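PDB 2E9Q: 11S globulin subunit beta from Cucurbita maxima, which serves as a seed storage protein, a nutrient reservoir whose mature form is a hexamer of subunits each made of an acidic and a basic chain. Local coordinates for residues Ser331-Ala336 and Met446-Pro451; Pro337-Ser343 and Asn404-Leu410; Leu32-Pro37 and Gly374-Pro380; Gly412-Arg418 and Lys440-Met446. One frame throughout, in Å; residues are numbered along the deposited sequence. Where two conformers were deposited one is given.

Contacts 1, 2 and 4 form one continuous patch. Contacts 1 and 2 use successive halves of strand 334-340, with centres about 16 Å apart; Arg447 NH1 comes within 3.4 Å of Thr407 CG2. Contact 4 shares Met446 with contact 1 (centres about 13 Å apart), and Met446 CE lies 3.5 Å from Leu409 CD2 of contact 2. All three touch the second subunit. Arg447 and Lys387 are assigned to a Mg2+ site, although the coordinates here include no ion; the side chains of Val335 and His338 lie about 4 and 5 Å from that of Lys387. Contact 3 instead joins the two cupin regions, its nearest atoms about 4 Å from contact 2 without touching.

Contact 1 (Ser331-Ala336 and Met446-Pro451); sequences SNAMVA and MRVLSP
Leu449, with chi1 m and chi2 p, spreads over its neighbours on strand 334-336: CD1 sits 3.5 Å from Ala336 CB, and CD2 lies 3.8 Å from CE of the extended Met334 (chi1 and chi2 both t). The backbones beneath run antiparallel. Met334 and Leu449 form a hydrogen-bonded pair, CA to CA 5.1 Å, with Met334 N to Leu449 O at 3.2 Å and Leu449 N to Met334 O at 2.7 Å; their side chains share one face. Val335 and Val448 make the next, non-hydrogen-bonded pair, CA to CA 4.6 Å, on the other face, both chi1 t. Beyond them Ala336 N donates to Arg447 O (2.8 Å), which also receives a CA-H...O contact from Val335 CA (3.5 Å). At the far end Asn332 adopts a left-handed alpha conformation (phi/psi 65/7), and Pro451 CG rests 3.2 Å from Ser331 O. A short late strand thus extends a sheet edge, here that of the C-terminal cupin. Strand 384-390 flanks strand 334-340, bonding to Ala333 and Val335; Leu329 of strand 323-329 meets both valines, Glu325 in that strand takes Arg447 in a salt bridge, and Ala221 of the second subunit packs on Leu449.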
# COMPACT_ATOMS: atom_id res chain seq x y z
N SER A 331 5.10 -34.57 21.99
CA SER A 331 4.43 -35.71 21.37
C SER A 331 2.92 -35.67 21.56
O SER A 331 2.43 -35.52 22.69
CB SER A 331 4.99 -37.02 21.93
OG SER A 331 6.39 -37.08 21.77
N ASN A 332 2.20 -35.80 20.45
CA ASN A 332 0.74 -35.83 20.47
C ASN A 332 0.08 -34.53 20.93
O ASN A 332 -1.14 -34.47 21.12
CB ASN A 332 0.30 -37.00 21.34
CG ASN A 332 1.07 -38.26 21.01
OD1 ASN A 332 1.55 -38.97 21.90
ND2 ASN A 332 1.21 -38.54 19.72
N ALA A 333 0.89 -33.49 21.11
CA ALA A 333 0.37 -32.19 21.52
C ALA A 333 -0.35 -31.55 20.33
O ALA A 333 -0.01 -31.82 19.18
CB ALA A 333 1.51 -31.29 22.00
N MET A 334 -1.34 -30.71 20.62
CA MET A 334 -2.14 -30.07 19.58
C MET A 334 -2.25 -28.56 19.78
O MET A 334 -2.41 -28.09 20.91
CB MET A 334 -3.54 -30.70 19.59
CG MET A 334 -4.42 -30.38 18.41
SD MET A 334 -5.95 -31.31 18.55
CE MET A 334 -7.11 -29.99 18.99
N VAL A 335 -2.16 -27.80 18.69
CA VAL A 335 -2.33 -26.35 18.76
C VAL A 335 -3.82 -26.16 18.50
O VAL A 335 -4.36 -26.69 17.53
CB VAL A 335 -1.52 -25.60 17.67
CG1 VAL A 335 -1.94 -24.14 17.63
CG2 VAL A 335 -0.03 -25.69 17.98
N ALA A 336 -4.49 -25.43 19.38
CA ALA A 336 -5.93 -25.21 19.26
C ALA A 336 -6.32 -24.54 17.95
O ALA A 336 -5.53 -23.81 17.35
CB ALA A 336 -6.41 -24.35 20.43
N MET A 446 -4.92 -23.16 26.78
CA MET A 446 -4.88 -22.02 25.86
C MET A 446 -4.56 -22.36 24.40
O MET A 446 -5.20 -23.22 23.81
CB MET A 446 -3.90 -20.97 26.37
CG MET A 446 -4.25 -19.55 25.94
SD MET A 446 -5.79 -18.97 26.70
CE MET A 446 -7.04 -19.50 25.48
N ARG A 447 -3.58 -21.67 23.82
CA ARG A 447 -3.21 -21.90 22.42
C ARG A 447 -2.68 -23.31 22.22
O ARG A 447 -3.03 -23.99 21.25
CB ARG A 447 -2.17 -20.89 21.95
CG ARG A 447 -2.01 -20.88 20.43
CD ARG A 447 -0.90 -19.97 19.95
NE ARG A 447 -0.99 -18.63 20.52
CZ ARG A 447 -0.37 -17.56 20.01
NH1 ARG A 447 0.36 -17.68 18.92
NH2 ARG A 447 -0.48 -16.38 20.61
N VAL A 448 -1.82 -23.75 23.13
CA VAL A 448 -1.26 -25.08 23.04
C VAL A 448 -2.05 -26.00 23.96
O VAL A 448 -2.31 -25.67 25.12
CB VAL A 448 0.22 -25.10 23.44
CG1 VAL A 448 0.75 -26.53 23.39
CG2 VAL A 448 1.02 -24.21 22.50
N LEU A 449 -2.45 -27.15 23.43
CA LEU A 449 -3.22 -28.12 24.18
C LEU A 449 -2.38 -29.32 24.55
O LEU A 449 -1.75 -29.95 23.68
CB LEU A 449 -4.43 -28.58 23.37
CG LEU A 449 -5.66 -27.68 23.39
CD1 LEU A 449 -5.29 -26.25 23.14
CD2 LEU A 449 -6.64 -28.17 22.34
N SER A 450 -2.37 -29.66 25.83
CA SER A 450 -1.60 -30.80 26.31
C SER A 450 -2.26 -32.08 25.81
O SER A 450 -3.49 -32.14 25.69
CB SER A 450 -1.54 -30.79 27.84
OG SER A 450 -2.82 -30.62 28.40
N PRO A 451 -1.47 -33.12 25.50
CA PRO A 451 -2.01 -34.39 25.02
C PRO A 451 -3.26 -34.78 25.79
O PRO A 451 -3.21 -35.06 26.99
CB PRO A 451 -0.85 -35.36 25.23
CG PRO A 451 0.33 -34.50 24.92
CD PRO A 451 -0.00 -33.20 25.65

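Contact 2 (Pro337-Ser343 and Asn404-Leu410); sequences PHYTVNS and NAITNLL
Tyr339, chi1 p, lifts its ring so that Asn408 CB lies over one face, 4.1 Å from the centroid in a CH-pi contact, while Leu410 CD2 fills the space at the ring edge, 4.2 Å from Tyr339 CD1 and 3.3 Å from His338 CA. Leu410 CB also packs on Pro337 CG (4.0 Å), where the chain turns a corner. His338 CB presses close on Asn408 O (3.1 Å), and Val341 CG1 meets Ile406 CG2 at 4.0 Å. These bumps and hollows ride on two short strands, 338-340 and 407-409, antiparallel at 160° with axes 4.6 Å apart at closest. His338 and Leu409 (CA to CA 4.4 Å) and Thr340 and Thr407 (4.3 Å) are non-hydrogen-bonded pairs with side chains on one face; Tyr339 and Asn408, between them, form the hydrogen-bonded pair on the other, Tyr339 N to Asn408 O 3.2 Å and Asn408 N to Tyr339 O 2.9 Å. Leu410 N to Pro337 O (3.0 Å) and Val341 N to Ile406 O (2.9 Å) continue the pattern. When the strand ends, Asn342, chi1 p, imitates backbone with its amide: OD1 accepts from Ile406 N and ND2 donates to Asn404 O, both at 2.7 Å. Phe80 of the second subunit stacks on Tyr339, so this surface also serves the subunit interface. Such antiparallel pairing across a curled sheet is characteristic of the cupin beta-barrel.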
# COMPACT_ATOMS: atom_id res chain seq x y z
N PRO A 337 -7.56 -24.81 17.47
CA PRO A 337 -8.02 -24.20 16.22
C PRO A 337 -7.94 -22.69 16.36
O PRO A 337 -8.35 -22.12 17.37
CB PRO A 337 -9.46 -24.71 16.09
CG PRO A 337 -9.84 -25.11 17.50
CD PRO A 337 -8.57 -25.73 18.01
N HIS A 338 -7.41 -22.04 15.33
CA HIS A 338 -7.26 -20.60 15.37
C HIS A 338 -6.98 -20.10 13.95
O HIS A 338 -6.75 -20.88 13.04
CB HIS A 338 -6.06 -20.24 16.22
CG HIS A 338 -4.77 -20.70 15.62
ND1 HIS A 338 -4.30 -21.99 15.75
CD2 HIS A 338 -3.89 -20.06 14.80
CE1 HIS A 338 -3.20 -22.13 15.04
NE2 HIS A 338 -2.93 -20.98 14.45
N TYR A 339 -6.99 -18.79 13.80
CA TYR A 339 -6.69 -18.19 12.53
C TYR A 339 -5.99 -16.87 12.81
O TYR A 339 -6.13 -16.30 13.89
CB TYR A 339 -7.97 -17.96 11.72
CG TYR A 339 -8.91 -16.96 12.33
CD1 TYR A 339 -9.84 -17.34 13.30
CD2 TYR A 339 -8.89 -15.64 11.91
CE1 TYR A 339 -10.73 -16.41 13.83
CE2 TYR A 339 -9.75 -14.72 12.43
CZ TYR A 339 -10.68 -15.10 13.38
OH TYR A 339 -11.55 -14.14 13.85
N THR A 340 -5.22 -16.39 11.85
CA THR A 340 -4.53 -15.13 12.03
C THR A 340 -5.37 -14.09 11.32
O THR A 340 -5.65 -14.20 10.13
CB THR A 340 -3.14 -15.15 11.43
OG1 THR A 340 -2.38 -16.18 12.08
CG2 THR A 340 -2.45 -13.80 11.63
N VAL A 341 -5.76 -13.07 12.07
CA VAL A 341 -6.61 -12.05 11.51
C VAL A 341 -5.93 -11.07 10.58
O VAL A 341 -6.58 -10.51 9.70
CB VAL A 341 -7.35 -11.28 12.63
CG1 VAL A 341 -7.04 -11.89 14.00
CG2 VAL A 341 -6.99 -9.80 12.60
N ASN A 342 -4.63 -10.86 10.75
CA ASN A 342 -3.97 -9.86 9.95
C ASN A 342 -2.77 -10.26 9.11
O ASN A 342 -2.04 -9.38 8.64
CB ASN A 342 -3.59 -8.68 10.84
CG ASN A 342 -2.57 -9.08 11.89
OD1 ASN A 342 -2.50 -10.24 12.29
ND2 ASN A 342 -1.80 -8.11 12.35
N SER A 343 -2.52 -11.55 8.93
CA SER A 343 -1.40 -11.94 8.08
C SER A 343 -1.40 -13.39 7.65
O SER A 343 -2.18 -14.21 8.14
CB SER A 343 -0.06 -11.63 8.76
OG SER A 343 0.25 -12.59 9.74
N ASN A 404 3.12 -7.58 13.19
CA ASN A 404 2.44 -8.02 14.41
C ASN A 404 1.25 -8.96 14.16
O ASN A 404 0.09 -8.54 14.22
CB ASN A 404 1.97 -6.79 15.19
CG ASN A 404 1.19 -7.16 16.43
OD1 ASN A 404 1.65 -7.95 17.26
ND2 ASN A 404 -0.01 -6.59 16.56
N ALA A 405 1.54 -10.23 13.90
CA ALA A 405 0.51 -11.23 13.64
C ALA A 405 -0.38 -11.49 14.85
O ALA A 405 0.10 -11.80 15.93
CB ALA A 405 1.16 -12.53 13.18
N ILE A 406 -1.68 -11.38 14.65
CA ILE A 406 -2.62 -11.61 15.73
C ILE A 406 -3.42 -12.89 15.48
O ILE A 406 -4.07 -13.03 14.44
CB ILE A 406 -3.62 -10.47 15.85
CG1 ILE A 406 -2.89 -9.14 16.05
CG2 ILE A 406 -4.59 -10.77 17.00
CD1 ILE A 406 -3.78 -7.92 15.84
N THR A 407 -3.38 -13.81 16.44
CA THR A 407 -4.12 -15.05 16.30
C THR A 407 -5.32 -15.11 17.23
O THR A 407 -5.21 -14.83 18.44
CB THR A 407 -3.23 -16.29 16.56
OG1 THR A 407 -3.82 -17.10 17.58
CG2 THR A 407 -1.84 -15.87 16.98
N ASN A 408 -6.48 -15.43 16.67
CA ASN A 408 -7.71 -15.57 17.44
C ASN A 408 -7.95 -17.06 17.65
O ASN A 408 -7.93 -17.85 16.70
CB ASN A 408 -8.90 -14.98 16.68
CG ASN A 408 -9.08 -13.51 16.95
OD1 ASN A 408 -10.09 -12.91 16.56
ND2 ASN A 408 -8.11 -12.90 17.63
N LEU A 409 -8.18 -17.45 18.90
CA LEU A 409 -8.44 -18.85 19.21
C LEU A 409 -9.93 -19.12 19.14
O LEU A 409 -10.74 -18.25 19.46
CB LEU A 409 -7.92 -19.19 20.60
CG LEU A 409 -6.40 -19.29 20.76
CD1 LEU A 409 -5.76 -17.94 20.46
CD2 LEU A 409 -6.07 -19.73 22.18
N LEU A 410 -10.29 -20.32 18.70
CA LEU A 410 -11.71 -20.66 18.61
C LEU A 410 -12.23 -21.21 19.92
O LEU A 410 -13.39 -20.98 20.26
CB LEU A 410 -11.95 -21.66 17.47
CG LEU A 410 -11.95 -21.11 16.05
CD1 LEU A 410 -12.77 -19.82 16.00
CD2 LEU A 410 -10.53 -20.83 15.59

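Contact 3 (Leu32-Pro37 and Gly374-Pro380); sequences LRAQDP and GQVLMIP
At Gly374 the chain adopts phi/psi 92/-8, where a CB would be jammed against the preceding carbonyl oxygen, and then straightens into strand 376-379; end to end, 374-380 and the irregular segment 32-37 point 145° apart. Gln375, chi1 m and chi2 t, extends NE2 to Asp36 OD1 (3.0 Å), its OE1 accepting from Arg372 N. Val376 supplies the single antiparallel bridge, to Gln35 (CA to CA 5.0 Å): Val376 N to Gln35 O is 2.9 Å and Gln35 N to Val376 O 2.8 Å. Leu377, chi1 t and chi2 p, sets CD1 4.1 Å from Leu32 CB. By Met378 the backbones have diverged, its CA 7.3 Å from that of Leu32, and a water fills the gap, accepting from Met378 N and Gln35 NE2 (each 2.9 Å) and donating to Arg33 O (2.5 Å). Past Ile379, Pro380 CD touches Leu32 CD1 at 3.9 Å. Strand 376-379 is the outermost of its sheet in the chain, so a segment from the N-terminal cupin region covers an edge of the C-terminal one. The chemistry implies a mixed seam: direct hydrogen bonds concentrate around Gln35-Asp36 and Gln375-Val376, waters bridge further polar groups, and Leu32 gives apolar contacts with Leu377 and Pro380.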
# COMPACT_ATOMS: atom_id res chain seq x y z
N LEU A 32 -4.00 -26.39 -0.71
CA LEU A 32 -2.69 -26.07 -0.15
C LEU A 32 -1.84 -27.34 -0.15
O LEU A 32 -2.37 -28.45 -0.08
CB LEU A 32 -2.82 -25.56 1.28
CG LEU A 32 -3.81 -24.41 1.52
CD1 LEU A 32 -3.86 -24.09 3.01
CD2 LEU A 32 -3.40 -23.18 0.71
N ARG A 33 -0.53 -27.18 -0.24
CA ARG A 33 0.35 -28.34 -0.24
C ARG A 33 1.53 -28.18 0.72
O ARG A 33 2.03 -27.07 0.92
CB ARG A 33 0.86 -28.58 -1.66
CG ARG A 33 -0.27 -28.71 -2.69
CD ARG A 33 0.24 -28.91 -4.11
NE ARG A 33 1.11 -27.83 -4.57
CZ ARG A 33 1.63 -27.76 -5.80
NH1 ARG A 33 2.42 -26.74 -6.13
NH2 ARG A 33 1.37 -28.71 -6.69
N ALA A 34 1.94 -29.29 1.32
CA ALA A 34 3.11 -29.28 2.18
C ALA A 34 4.22 -29.33 1.14
O ALA A 34 4.43 -30.35 0.52
CB ALA A 34 3.14 -30.52 3.05
N GLN A 35 4.91 -28.21 0.94
CA GLN A 35 5.96 -28.11 -0.08
C GLN A 35 7.41 -28.37 0.32
O GLN A 35 7.86 -27.99 1.40
CB GLN A 35 5.93 -26.72 -0.71
CG GLN A 35 4.57 -26.20 -1.12
CD GLN A 35 4.63 -24.72 -1.46
OE1 GLN A 35 5.40 -24.30 -2.33
NE2 GLN A 35 3.83 -23.92 -0.75
N ASP A 36 8.13 -28.99 -0.61
CA ASP A 36 9.55 -29.26 -0.43
C ASP A 36 10.25 -28.37 -1.44
O ASP A 36 9.62 -27.88 -2.38
CB ASP A 36 9.87 -30.73 -0.74
CG ASP A 36 9.71 -31.62 0.47
OD1 ASP A 36 8.72 -32.38 0.54
OD2 ASP A 36 10.57 -31.56 1.38
N PRO A 37 11.56 -28.12 -1.25
CA PRO A 37 12.26 -27.26 -2.21
C PRO A 37 12.10 -27.91 -3.58
O PRO A 37 11.93 -29.11 -3.67
CB PRO A 37 13.71 -27.30 -1.72
CG PRO A 37 13.58 -27.56 -0.28
CD PRO A 37 12.48 -28.60 -0.21
N GLY A 374 11.49 -30.07 7.26
CA GLY A 374 11.98 -29.66 5.96
C GLY A 374 10.91 -29.16 5.01
O GLY A 374 11.23 -28.63 3.95
N GLN A 375 9.65 -29.30 5.40
CA GLN A 375 8.56 -28.86 4.55
C GLN A 375 7.95 -27.52 4.95
O GLN A 375 8.07 -27.10 6.10
CB GLN A 375 7.45 -29.91 4.50
CG GLN A 375 7.88 -31.28 3.97
CD GLN A 375 6.70 -32.22 3.82
OE1 GLN A 375 5.88 -32.36 4.73
NE2 GLN A 375 6.61 -32.87 2.66
N VAL A 376 7.28 -26.89 3.99
CA VAL A 376 6.62 -25.60 4.19
C VAL A 376 5.12 -25.63 3.87
O VAL A 376 4.71 -26.08 2.80
CB VAL A 376 7.26 -24.53 3.28
CG1 VAL A 376 6.51 -23.19 3.44
CG2 VAL A 376 8.75 -24.39 3.62
N LEU A 377 4.31 -25.14 4.80
CA LEU A 377 2.87 -25.04 4.60
C LEU A 377 2.51 -23.57 4.78
O LEU A 377 2.75 -22.99 5.83
CB LEU A 377 2.09 -25.89 5.61
CG LEU A 377 0.56 -25.73 5.49
CD1 LEU A 377 0.06 -26.26 4.14
CD2 LEU A 377 -0.12 -26.46 6.62
N MET A 378 1.94 -22.97 3.73
CA MET A 378 1.54 -21.57 3.73
C MET A 378 0.10 -21.52 4.18
O MET A 378 -0.77 -22.06 3.50
CB MET A 378 1.66 -21.03 2.29
CG MET A 378 1.98 -19.54 2.12
SD MET A 378 0.71 -18.36 2.63
CE MET A 378 -0.32 -18.33 1.19
N ILE A 379 -0.16 -20.92 5.33
CA ILE A 379 -1.52 -20.79 5.85
C ILE A 379 -2.02 -19.37 5.57
O ILE A 379 -1.53 -18.41 6.17
CB ILE A 379 -1.58 -21.01 7.36
CG1 ILE A 379 -0.87 -22.31 7.75
CG2 ILE A 379 -3.03 -20.98 7.82
CD1 ILE A 379 -1.66 -23.55 7.46
N PRO A 380 -3.00 -19.23 4.66
CA PRO A 380 -3.54 -17.90 4.33
C PRO A 380 -4.24 -17.18 5.49
O PRO A 380 -4.82 -17.81 6.39
CB PRO A 380 -4.51 -18.19 3.18
CG PRO A 380 -3.96 -19.44 2.57
CD PRO A 380 -3.56 -20.26 3.77
O HOH W 1 1.81 -24.58 1.29
O HOH W 2 4.07 -33.51 0.57

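Contact 4 (Gly412-Arg418 and Lys440-Met446); sequences GRVSQMR and KYGQQEM
Two long basic side chains cross between the segments in opposite senses. Arg418 NH2 donates to Gln443 O at 2.6 Å, and Lys440 NZ returns to Arg418 O at 3.1 Å. Arg418 bends at chi2 (-100°) to lay a face of its guanidinium over Tyr441 CA, with NH1 near the plane of the Tyr441 ring, 3.4 Å from CD1. Lys440 has further partners in Leu420 O and in Asp123 of the second subunit, which also bonds Tyr441. Arg413 N donates to Glu445 O (3.2 Å); weaker are Arg413 NH1 to Gln444 O (2.6 Å), Val414 N to Met446 SD (3.6 Å) and Arg418 N to OG of Ser415 (3.4 Å), the N-cap of helix 416-419. Gly412, at phi/psi 129/-171, brings its CA within 3.4 Å of Glu445 O, where a CB would clash. Met446, chi1 t and chi2 p, curls around this turn, SD 3.2 Å from Val414 CG2. A serine N-cap, with basic side chains capturing backbone carbonyls, is a common way to join a helix start to a loop. The loop leaving helix 433-441 is thereby clasped to the turn opening helix 416-419, with Met417 and Lys440 packing on helix 422-429 and Met446 on Leu409 of strand 407-409.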
# COMPACT_ATOMS: atom_id res chain seq x y z
N GLY A 412 -10.97 -22.34 24.24
CA GLY A 412 -9.96 -22.21 25.28
C GLY A 412 -10.31 -21.12 26.26
O GLY A 412 -11.42 -20.59 26.20
N ARG A 413 -9.38 -20.75 27.16
CA ARG A 413 -9.66 -19.70 28.15
C ARG A 413 -9.99 -18.34 27.55
O ARG A 413 -10.94 -17.69 27.99
CB ARG A 413 -8.49 -19.56 29.13
CG ARG A 413 -8.48 -20.60 30.24
CD ARG A 413 -7.79 -20.06 31.50
NE ARG A 413 -6.39 -19.72 31.28
CZ ARG A 413 -5.43 -20.62 31.07
NH1 ARG A 413 -5.71 -21.91 31.04
NH2 ARG A 413 -4.17 -20.22 30.89
N VAL A 414 -9.20 -17.89 26.58
CA VAL A 414 -9.47 -16.60 25.93
C VAL A 414 -9.78 -16.93 24.48
O VAL A 414 -8.87 -17.08 23.66
CB VAL A 414 -8.26 -15.62 26.02
CG1 VAL A 414 -8.06 -15.15 27.45
CG2 VAL A 414 -6.99 -16.29 25.51
N SER A 415 -11.06 -17.03 24.16
CA SER A 415 -11.45 -17.38 22.81
C SER A 415 -12.74 -16.75 22.34
O SER A 415 -13.45 -16.09 23.11
CB SER A 415 -11.55 -18.91 22.68
OG SER A 415 -12.55 -19.40 23.55
N GLN A 416 -13.04 -16.95 21.06
CA GLN A 416 -14.25 -16.41 20.47
C GLN A 416 -15.46 -17.06 21.13
O GLN A 416 -16.45 -16.41 21.41
CB GLN A 416 -14.26 -16.69 18.96
CG GLN A 416 -14.45 -15.45 18.09
CD GLN A 416 -13.29 -14.47 18.18
OE1 GLN A 416 -13.37 -13.36 17.65
NE2 GLN A 416 -12.21 -14.87 18.84
N MET A 417 -15.35 -18.36 21.38
CA MET A 417 -16.44 -19.10 21.98
C MET A 417 -16.74 -18.54 23.39
O MET A 417 -17.89 -18.37 23.77
CB MET A 417 -16.10 -20.59 22.06
CG MET A 417 -17.18 -21.52 21.49
SD MET A 417 -17.36 -21.51 19.68
CE MET A 417 -18.65 -20.29 19.46
N ARG A 418 -15.68 -18.24 24.14
CA ARG A 418 -15.81 -17.70 25.49
C ARG A 418 -16.48 -16.34 25.50
O ARG A 418 -17.26 -16.03 26.40
CB ARG A 418 -14.43 -17.58 26.14
CG ARG A 418 -13.72 -18.91 26.36
CD ARG A 418 -13.85 -19.36 27.80
NE ARG A 418 -13.13 -20.61 28.06
CZ ARG A 418 -12.93 -21.11 29.27
NH1 ARG A 418 -13.39 -20.48 30.34
NH2 ARG A 418 -12.27 -22.25 29.41
N LYS A 440 -18.49 -23.93 25.61
CA LYS A 440 -17.60 -22.79 25.85
C LYS A 440 -16.67 -22.85 27.05
O LYS A 440 -15.69 -22.11 27.10
CB LYS A 440 -18.39 -21.48 25.91
CG LYS A 440 -19.21 -21.28 27.16
CD LYS A 440 -19.94 -19.93 27.14
CE LYS A 440 -19.00 -18.74 27.29
NZ LYS A 440 -19.77 -17.46 27.48
N TYR A 441 -16.95 -23.71 28.03
CA TYR A 441 -16.07 -23.80 29.20
C TYR A 441 -15.39 -25.16 29.32
O TYR A 441 -14.70 -25.43 30.31
CB TYR A 441 -16.85 -23.53 30.48
CG TYR A 441 -17.53 -22.18 30.51
CD1 TYR A 441 -16.79 -21.01 30.39
CD2 TYR A 441 -18.91 -22.08 30.66
CE1 TYR A 441 -17.41 -19.76 30.41
CE2 TYR A 441 -19.54 -20.83 30.67
CZ TYR A 441 -18.79 -19.68 30.55
OH TYR A 441 -19.41 -18.46 30.56
N GLY A 442 -15.59 -26.00 28.31
CA GLY A 442 -15.01 -27.33 28.32
C GLY A 442 -13.49 -27.34 28.26
O GLY A 442 -12.84 -28.03 29.03
N GLN A 443 -12.92 -26.57 27.33
CA GLN A 443 -11.47 -26.51 27.20
C GLN A 443 -10.94 -25.41 28.11
O GLN A 443 -11.34 -24.24 28.00
CB GLN A 443 -11.06 -26.20 25.75
CG GLN A 443 -9.56 -26.23 25.53
CD GLN A 443 -9.03 -27.65 25.49
OE1 GLN A 443 -7.82 -27.87 25.61
NE2 GLN A 443 -9.92 -28.61 25.31
N GLN A 444 -10.04 -25.79 29.01
CA GLN A 444 -9.47 -24.84 29.95
C GLN A 444 -8.07 -24.36 29.59
O GLN A 444 -7.62 -23.32 30.08
CB GLN A 444 -9.46 -25.43 31.37
CG GLN A 444 -10.84 -25.50 32.01
CD GLN A 444 -11.48 -24.13 32.19
OE1 GLN A 444 -12.57 -24.01 32.76
NE2 GLN A 444 -10.82 -23.09 31.69
N GLU A 445 -7.38 -25.10 28.73
CA GLU A 445 -6.04 -24.71 28.30
C GLU A 445 -6.08 -23.53 27.32
O GLU A 445 -7.14 -22.97 27.06
CB GLU A 445 -5.32 -25.92 27.70
CG GLU A 445 -5.09 -27.02 28.73
CD GLU A 445 -3.87 -27.86 28.41
OE1 GLU A 445 -3.43 -28.64 29.29
OE2 GLU A 445 -3.34 -27.74 27.28
N MET A 446 -4.92 -23.16 26.78
CA MET A 446 -4.88 -22.02 25.86
C MET A 446 -4.56 -22.36 24.40
O MET A 446 -5.20 -23.22 23.81
CB MET A 446 -3.90 -20.97 26.37
CG MET A 446 -4.25 -19.55 25.94
SD MET A 446 -5.79 -18.97 26.70
CE MET A 446 -7.04 -19.50 25.48